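Side-chain contacts in phytase (Debaryomyces castellii, PDB 2GFI), which catalyses the hydrolysis of phytate (inositol hexakisphosphate), releasing its 3-phosphate, as a member of the histidine acid phosphatase family: residues Y363-V366 against G367-Q371; E121-P124 against K125-D128; L289-Y292 against Y293-A297. All blocks are in the same frame, centred on the assembly; numbering follows the deposited sequence.

Contact 1: Y363-V366 against G367-Q371; sequences YSHV and GITPQ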
loop_
_atom_site.group_PDB
_atom_site.type_symbol
_atom_site.label_atom_id
_atom_site.label_comp_id
_atom_site.label_asym_id
_atom_site.label_seq_id
_atom_site.Cartn_x
_atom_site.Cartn_y
_atom_site.Cartn_z
ATOM N N TYR A 363 -16.000 15.230 -18.414
ATOM C CA TYR A 363 -16.094 16.152 -17.323
ATOM C C TYR A 363 -16.254 15.358 -16.061
ATOM O O TYR A 363 -17.215 14.643 -15.902
ATOM C CB TYR A 363 -17.311 17.039 -17.508
ATOM C CG TYR A 363 -17.485 17.980 -16.355
ATOM C CD1 TYR A 363 -16.659 19.102 -16.217
ATOM C CD2 TYR A 363 -18.455 17.748 -15.398
ATOM C CE1 TYR A 363 -16.815 19.970 -15.162
ATOM C CE2 TYR A 363 -18.620 18.619 -14.325
ATOM C CZ TYR A 363 -17.806 19.721 -14.210
ATOM O OH TYR A 363 -17.981 20.575 -13.140
ATOM N N SER A 364 -15.301 15.464 -15.152
ATOM C CA SER A 364 -15.334 14.607 -13.981
ATOM C C SER A 364 -15.706 15.464 -12.785
ATOM O O SER A 364 -14.890 16.224 -12.232
ATOM C CB SER A 364 -13.991 13.892 -13.796
ATOM O OG SER A 364 -13.997 13.134 -12.599
ATOM N N HIS A 365 -16.960 15.359 -12.390
ATOM C CA HIS A 365 -17.402 16.196 -11.299
ATOM C C HIS A 365 -16.558 16.007 -10.013
ATOM O O HIS A 365 -16.103 16.980 -9.400
ATOM C CB HIS A 365 -18.853 15.947 -11.021
ATOM C CG HIS A 365 -19.335 16.665 -9.824
ATOM N ND1 HIS A 365 -19.436 16.060 -8.599
ATOM C CD2 HIS A 365 -19.698 17.953 -9.644
ATOM C CE1 HIS A 365 -19.888 16.936 -7.719
ATOM N NE2 HIS A 365 -20.058 18.087 -8.329
ATOM N N VAL A 366 -16.349 14.747 -9.629
ATOM C CA VAL A 366 -15.578 14.385 -8.416
ATOM C C VAL A 366 -14.079 14.761 -8.498
ATOM O O VAL A 366 -13.418 14.890 -7.470
ATOM C CB VAL A 366 -15.765 12.886 -8.096
ATOM C CG1 VAL A 366 -15.078 12.024 -9.144
ATOM C CG2 VAL A 366 -15.283 12.561 -6.697
ATOM N N GLY A 367 -13.551 14.931 -9.718
ATOM C CA GLY A 367 -12.178 15.392 -9.911
ATOM C C GLY A 367 -12.079 16.858 -9.479
ATOM O O GLY A 367 -10.987 17.358 -9.161
ATOM N N ILE A 368 -13.227 17.539 -9.446
ATOM C CA ILE A 368 -13.263 18.969 -9.147
ATOM C C ILE A 368 -13.766 19.187 -7.739
ATOM O O ILE A 368 -13.086 19.858 -6.948
ATOM C CB ILE A 368 -14.127 19.788 -10.153
ATOM C CG1 ILE A 368 -13.729 19.554 -11.627
ATOM C CG2 ILE A 368 -14.026 21.296 -9.832
ATOM C CD1 ILE A 368 -14.597 20.453 -12.661
ATOM N N THR A 369 -14.939 18.624 -7.413
ATOM C CA THR A 369 -15.539 18.855 -6.110
ATOM C C THR A 369 -15.927 17.594 -5.346
ATOM O O THR A 369 -17.122 17.310 -5.189
ATOM C CB THR A 369 -16.761 19.820 -6.177
ATOM O OG1 THR A 369 -17.816 19.211 -6.934
ATOM C CG2 THR A 369 -16.438 21.128 -6.935
ATOM N N PRO A 370 -14.940 16.850 -4.834
ATOM C CA PRO A 370 -15.237 15.802 -3.886
ATOM C C PRO A 370 -15.604 16.539 -2.618
ATOM O O PRO A 370 -15.419 17.762 -2.561
ATOM C CB PRO A 370 -13.885 15.111 -3.710
ATOM C CG PRO A 370 -12.897 16.236 -3.927
ATOM C CD PRO A 370 -13.486 16.942 -5.089
ATOM N N GLN A 371 -16.110 15.829 -1.611
ATOM C CA GLN A 371 -16.301 16.469 -0.302
ATOM C C GLN A 371 -14.929 16.941 0.121
ATOM O O GLN A 371 -13.945 16.219 -0.092
ATOM C CB GLN A 371 -16.853 15.488 0.700
ATOM C CG GLN A 371 -18.230 14.982 0.370
ATOM C CD GLN A 371 -19.336 15.992 0.725
ATOM O OE1 GLN A 371 -19.051 17.140 1.062
ATOM N NE2 GLN A 371 -20.592 15.549 0.654
#
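I368 and Y363, five residues apart, make the main apolar contact of this turn. The methyl CD1 of I368 rests on the hydroxyl end of the tyrosine ring, 3.4 Å from Y363 CE1, approaching it obliquely; the two side chains cross at about a right angle. CG1 of I368 runs on to CD1 in an extended chain (chi2 -178°), which carries the methyl out to the tyrosine. Further along, V366 CG2 meets P370 CB at 4.2 Å, a looser touch.

The polar contacts belong to a short, weakly bonded helix capped at its start by S364. Its OG accepts a weak capping bond from G367 N at 3.4 Å, and S364 O takes a second weak bond from the same N-H. At the next residue, H365 O accepts two donors, T369 N at 2.8 Å in an almost straight bond (174°) and I368 N at 2.9 Å from well above the carbonyl plane. The T369 hydroxyl also lies close to the imidazole, with H365 NE2 2.9 Å from T369 OG1, but the angle is poor for a hydrogen bond and the approach to the ring is oblique. Cutting H365 back to an alanine is likely to leave T369 OG1 without its imidazole neighbour and open a gap beside E337.

The segment spans the short helix 365-368 and the chain on either side of it, packed against helix 333-343, where T369 touches D333, the predicted proton donor, and I368 touches H340. Y363 OH is hydrogen-bonded to E337 of the same helix. P370 also touches Y43 and N393, while Q371 reaches H70, the predicted nucleophile, and residues Y261 and N264 of helix 249-266.

Contact 2: E121-P124 against K125-D128; sequences ETSP and KNSD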
loop_
_atom_site.group_PDB
_atom_site.type_symbol
_atom_site.label_atom_id
_atom_site.label_comp_id
_atom_site.label_asym_id
_atom_site.label_seq_id
_atom_site.Cartn_x
_atom_site.Cartn_y
_atom_site.Cartn_z
ATOM N N GLU A 121 -21.631 19.142 8.899
ATOM C CA GLU A 121 -20.367 18.443 8.760
ATOM C C GLU A 121 -20.406 17.236 9.650
ATOM O O GLU A 121 -20.927 17.298 10.765
ATOM C CB GLU A 121 -19.215 19.360 9.217
ATOM C CG GLU A 121 -18.874 20.471 8.236
ATOM C CD GLU A 121 -18.357 19.876 6.948
ATOM O OE1 GLU A 121 -17.187 19.453 6.940
ATOM O OE2 GLU A 121 -19.130 19.810 5.948
ATOM N N THR A 122 -19.860 16.124 9.185
ATOM C CA THR A 122 -19.536 15.034 10.118
ATOM C C THR A 122 -18.284 15.490 10.875
ATOM O O THR A 122 -17.420 16.179 10.315
ATOM C CB THR A 122 -19.250 13.766 9.347
ATOM O OG1 THR A 122 -18.512 14.117 8.154
ATOM C CG2 THR A 122 -20.598 13.111 8.827
ATOM N N SER A 123 -18.186 15.104 12.131
ATOM C CA SER A 123 -17.093 15.533 12.974
ATOM C C SER A 123 -16.913 14.440 13.995
ATOM O O SER A 123 -17.771 13.595 14.099
ATOM C CB SER A 123 -17.472 16.825 13.710
ATOM O OG SER A 123 -18.469 16.517 14.663
ATOM N N PRO A 124 -15.795 14.428 14.725
ATOM C CA PRO A 124 -15.604 13.516 15.836
ATOM C C PRO A 124 -16.747 13.562 16.836
ATOM O O PRO A 124 -16.961 12.631 17.588
ATOM C CB PRO A 124 -14.332 14.063 16.482
ATOM C CG PRO A 124 -13.555 14.571 15.371
ATOM C CD PRO A 124 -14.585 15.233 14.476
ATOM N N LYS A 125 -17.473 14.672 16.841
ATOM C CA LYS A 125 -18.515 14.929 17.829
ATOM C C LYS A 125 -19.858 14.267 17.449
ATOM O O LYS A 125 -20.589 13.801 18.310
ATOM C CB LYS A 125 -18.622 16.440 17.994
ATOM C CG LYS A 125 -19.584 16.962 19.026
ATOM C CD LYS A 125 -19.648 18.472 18.836
ATOM C CE LYS A 125 -20.355 19.165 19.974
ATOM N NZ LYS A 125 -20.334 20.625 19.689
ATOM N N ASN A 126 -20.161 14.192 16.155
ATOM C CA ASN A 126 -21.444 13.673 15.721
ATOM C C ASN A 126 -21.331 12.387 14.879
ATOM O O ASN A 126 -22.325 11.894 14.297
ATOM C CB ASN A 126 -22.240 14.780 15.005
ATOM C CG ASN A 126 -21.642 15.155 13.642
ATOM O OD1 ASN A 126 -20.855 14.396 13.096
ATOM N ND2 ASN A 126 -22.012 16.326 13.095
ATOM N N SER A 127 -20.128 11.817 14.861
ATOM C CA SER A 127 -19.783 10.794 13.915
ATOM C C SER A 127 -18.587 9.984 14.388
ATOM O O SER A 127 -17.672 10.538 14.996
ATOM C CB SER A 127 -19.416 11.466 12.599
ATOM O OG SER A 127 -19.178 10.499 11.608
ATOM N N ASP A 128 -18.576 8.683 14.096
ATOM C CA ASP A 128 -17.416 7.855 14.446
ATOM C C ASP A 128 -16.592 7.500 13.193
ATOM O O ASP A 128 -15.760 6.605 13.194
ATOM C CB ASP A 128 -17.851 6.629 15.255
ATOM C CG ASP A 128 -18.329 5.522 14.392
ATOM O OD1 ASP A 128 -18.613 5.753 13.192
ATOM O OD2 ASP A 128 -18.447 4.353 14.818
#
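N126 turns its carboxamide back along the chain so that both of its polar atoms meet the backbone of the residues that precede it. Its ND2 donates to E121 O at 2.7 Å in a nearly straight bond (172°); the acceptor lies in the plane of the amide, and the donor lies in the carbonyl plane of E121. Its OD1 takes the N-H of S123 at 2.9 Å, this time from above the plane of the side-chain carbonyl. With CG set between the backbone N and the carbonyl carbon (chi1 70°), the amide folds over the preceding residues, and its two bonds fix the rotation of the group.

S123 answers from within the turn. Its OG faces the backbone that follows and accepts two N-H groups, K125 N at 3.0 Å and N126 N at 3.2 Å, the first of which defines an ST turn. N126 N also reaches S123 O at 3.2 Å, closing a beta turn over P124 and K125, so this one N-H is shared between two oxygens of the same serine. S127 aims its CB at S123, 3.1 Å from S123 O, while its OG passes 4.0 Å from T122 CB and is hydrogen-bonded to V265 O and to S129 N. K125 lies extended away from the turn, and its NZ forms a salt bridge with D183 of the second subunit.

The turn belongs to the loop between helices 77-91 and 133-148. T122 OG1 accepts from G133 N at the start of the latter helix, and S123 and P124 pack on T134. The E121 side chain leads away from the turn and touches H70, the predicted nucleophile, so it probably lies at the edge of the active site; it also touches R167 and Q170 of helix 166-180.

Contact 3: L289-Y292 against Y293-A297; sequences LDDY and YSNSA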
loop_
_atom_site.group_PDB
_atom_site.type_symbol
_atom_site.label_atom_id
_atom_site.label_comp_id
_atom_site.label_asym_id
_atom_site.label_seq_id
_atom_site.Cartn_x
_atom_site.Cartn_y
_atom_site.Cartn_z
ATOM N N LEU A 289 -23.093 14.278 -15.805
ATOM C CA LEU A 289 -23.969 14.896 -16.765
ATOM C C LEU A 289 -24.800 15.991 -16.117
ATOM O O LEU A 289 -24.783 17.148 -16.535
ATOM C CB LEU A 289 -24.912 13.857 -17.317
ATOM C CG LEU A 289 -24.578 13.102 -18.579
ATOM C CD1 LEU A 289 -25.728 12.136 -18.849
ATOM C CD2 LEU A 289 -24.359 14.077 -19.738
ATOM N N ASP A 290 -25.524 15.623 -15.081
ATOM C CA ASP A 290 -26.292 16.589 -14.344
ATOM C C ASP A 290 -25.435 17.797 -13.933
ATOM O O ASP A 290 -25.820 18.938 -14.151
ATOM C CB ASP A 290 -26.915 15.920 -13.130
ATOM C CG ASP A 290 -27.756 16.859 -12.332
ATOM O OD1 ASP A 290 -28.435 17.702 -12.957
ATOM O OD2 ASP A 290 -27.796 16.856 -11.077
ATOM N N ASP A 291 -24.265 17.568 -13.342
ATOM C CA ASP A 291 -23.457 18.713 -12.918
ATOM C C ASP A 291 -22.819 19.442 -14.069
ATOM O O ASP A 291 -22.654 20.653 -13.999
ATOM C CB ASP A 291 -22.404 18.308 -11.909
ATOM C CG ASP A 291 -23.009 17.791 -10.636
ATOM O OD1 ASP A 291 -24.150 18.190 -10.288
ATOM O OD2 ASP A 291 -22.416 16.962 -9.921
ATOM N N TYR A 292 -22.457 18.734 -15.133
ATOM C CA TYR A 292 -21.907 19.440 -16.275
ATOM C C TYR A 292 -22.945 20.411 -16.845
ATOM O O TYR A 292 -22.624 21.568 -17.115
ATOM C CB TYR A 292 -21.392 18.513 -17.370
ATOM C CG TYR A 292 -21.014 19.305 -18.610
ATOM C CD1 TYR A 292 -19.782 19.976 -18.682
ATOM C CD2 TYR A 292 -21.902 19.423 -19.688
ATOM C CE1 TYR A 292 -19.422 20.717 -19.801
ATOM C CE2 TYR A 292 -21.559 20.162 -20.811
ATOM C CZ TYR A 292 -20.314 20.810 -20.859
ATOM O OH TYR A 292 -19.964 21.560 -21.953
ATOM N N TYR A 293 -24.184 19.948 -16.975
ATOM C CA TYR A 293 -25.231 20.735 -17.629
ATOM C C TYR A 293 -25.905 21.767 -16.732
ATOM O O TYR A 293 -26.559 22.697 -17.219
ATOM C CB TYR A 293 -26.277 19.827 -18.284
ATOM C CG TYR A 293 -25.812 19.256 -19.590
ATOM C CD1 TYR A 293 -25.773 20.060 -20.734
ATOM C CD2 TYR A 293 -25.380 17.904 -19.688
ATOM C CE1 TYR A 293 -25.336 19.562 -21.935
ATOM C CE2 TYR A 293 -24.940 17.394 -20.884
ATOM C CZ TYR A 293 -24.929 18.231 -22.012
ATOM O OH TYR A 293 -24.528 17.778 -23.226
ATOM N N SER A 294 -25.743 21.592 -15.431
ATOM C CA SER A 294 -26.311 22.497 -14.453
ATOM C C SER A 294 -25.296 23.491 -13.933
ATOM O O SER A 294 -25.592 24.670 -13.822
ATOM C CB SER A 294 -26.875 21.687 -13.290
ATOM O OG SER A 294 -27.661 20.663 -13.843
ATOM N N ASN A 295 -24.099 23.003 -13.609
ATOM C CA ASN A 295 -23.110 23.803 -12.886
ATOM C C ASN A 295 -21.857 24.137 -13.663
ATOM O O ASN A 295 -20.965 24.775 -13.120
ATOM C CB ASN A 295 -22.667 23.100 -11.609
ATOM C CG ASN A 295 -23.817 22.599 -10.785
ATOM O OD1 ASN A 295 -24.869 23.221 -10.743
ATOM N ND2 ASN A 295 -23.611 21.463 -10.100
ATOM N N SER A 296 -21.777 23.679 -14.901
ATOM C CA SER A 296 -20.595 23.907 -15.692
ATOM C C SER A 296 -20.965 24.400 -17.093
ATOM O O SER A 296 -22.047 24.948 -17.304
ATOM C CB SER A 296 -19.766 22.624 -15.735
ATOM O OG SER A 296 -18.431 22.892 -16.104
ATOM N N ALA A 297 -20.079 24.197 -18.051
ATOM C CA ALA A 297 -20.198 24.814 -19.363
ATOM C C ALA A 297 -21.409 24.342 -20.176
ATOM O O ALA A 297 -21.725 24.921 -21.220
ATOM C CB ALA A 297 -18.887 24.621 -20.158
#
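Y292 and Y293 form a T-shaped pair: the edge of Y292 points into the face of Y293, with CD2 of Y292 3.7 Å above the centre of that ring and the planes 86° apart. L289 runs alongside Y293, bringing its CD2 to 3.6 Å from Y293 CE2, in the plane of the ring. Y292 also reaches A297, its CE1 lying 4.0 Å from A297 CB. The phenol hydroxyls are bonded elsewhere, that of Y292 to D351 and that of Y293 to L352 O.

Residues 289-295 form the last two turns of helix 277-295, and S296 is the first to leave helical geometry. Its N-H makes only a weak bond back to Y292 O. Within the histidine acid phosphatase domain this helix end lies against helix 333-343 through D291, N295, S296 and A297, and against helix 220-223 through D290 and Y293.

Among the polar contacts, D290 O is gripped twice by S294, from opposite faces of the carbonyl plane: the backbone N donates at 2.9 Å and the hydroxyl OG at a short 2.5 Å. With S294 OG beside its own backbone N (chi1 -48°), the hydroxyl folds back along the helix to this carbonyl. D291 O accepts N295 N at 2.8 Å. The D291 and N295 side chains lie side by side, planes 21° apart, without a mutual hydrogen bond; N295 ND2 is bonded to E337.

Overall arrangement
Along the chain contact 2 comes first, then contact 3, then contact 1, all within the histidine phosphatase part of the chain. Contacts 1 and 3 are neighbours, with centres 11 Å apart: Y363 packs on Y292 and S296, and H365 on D291, so that the end of helix 277-295 and helix 365-368 meet beside helix 333-343, which carries the predicted proton donor D333. Contact 2 lies across the chain's centre from contact 3, about 30 Å between centres, and comes to about 6 Å from contact 1 between nearest atoms. Contacts 1 and 2, 23 Å apart between centres, approach the predicted nucleophile from different parts of the chain, and contact 2 also extends to the subunit interface.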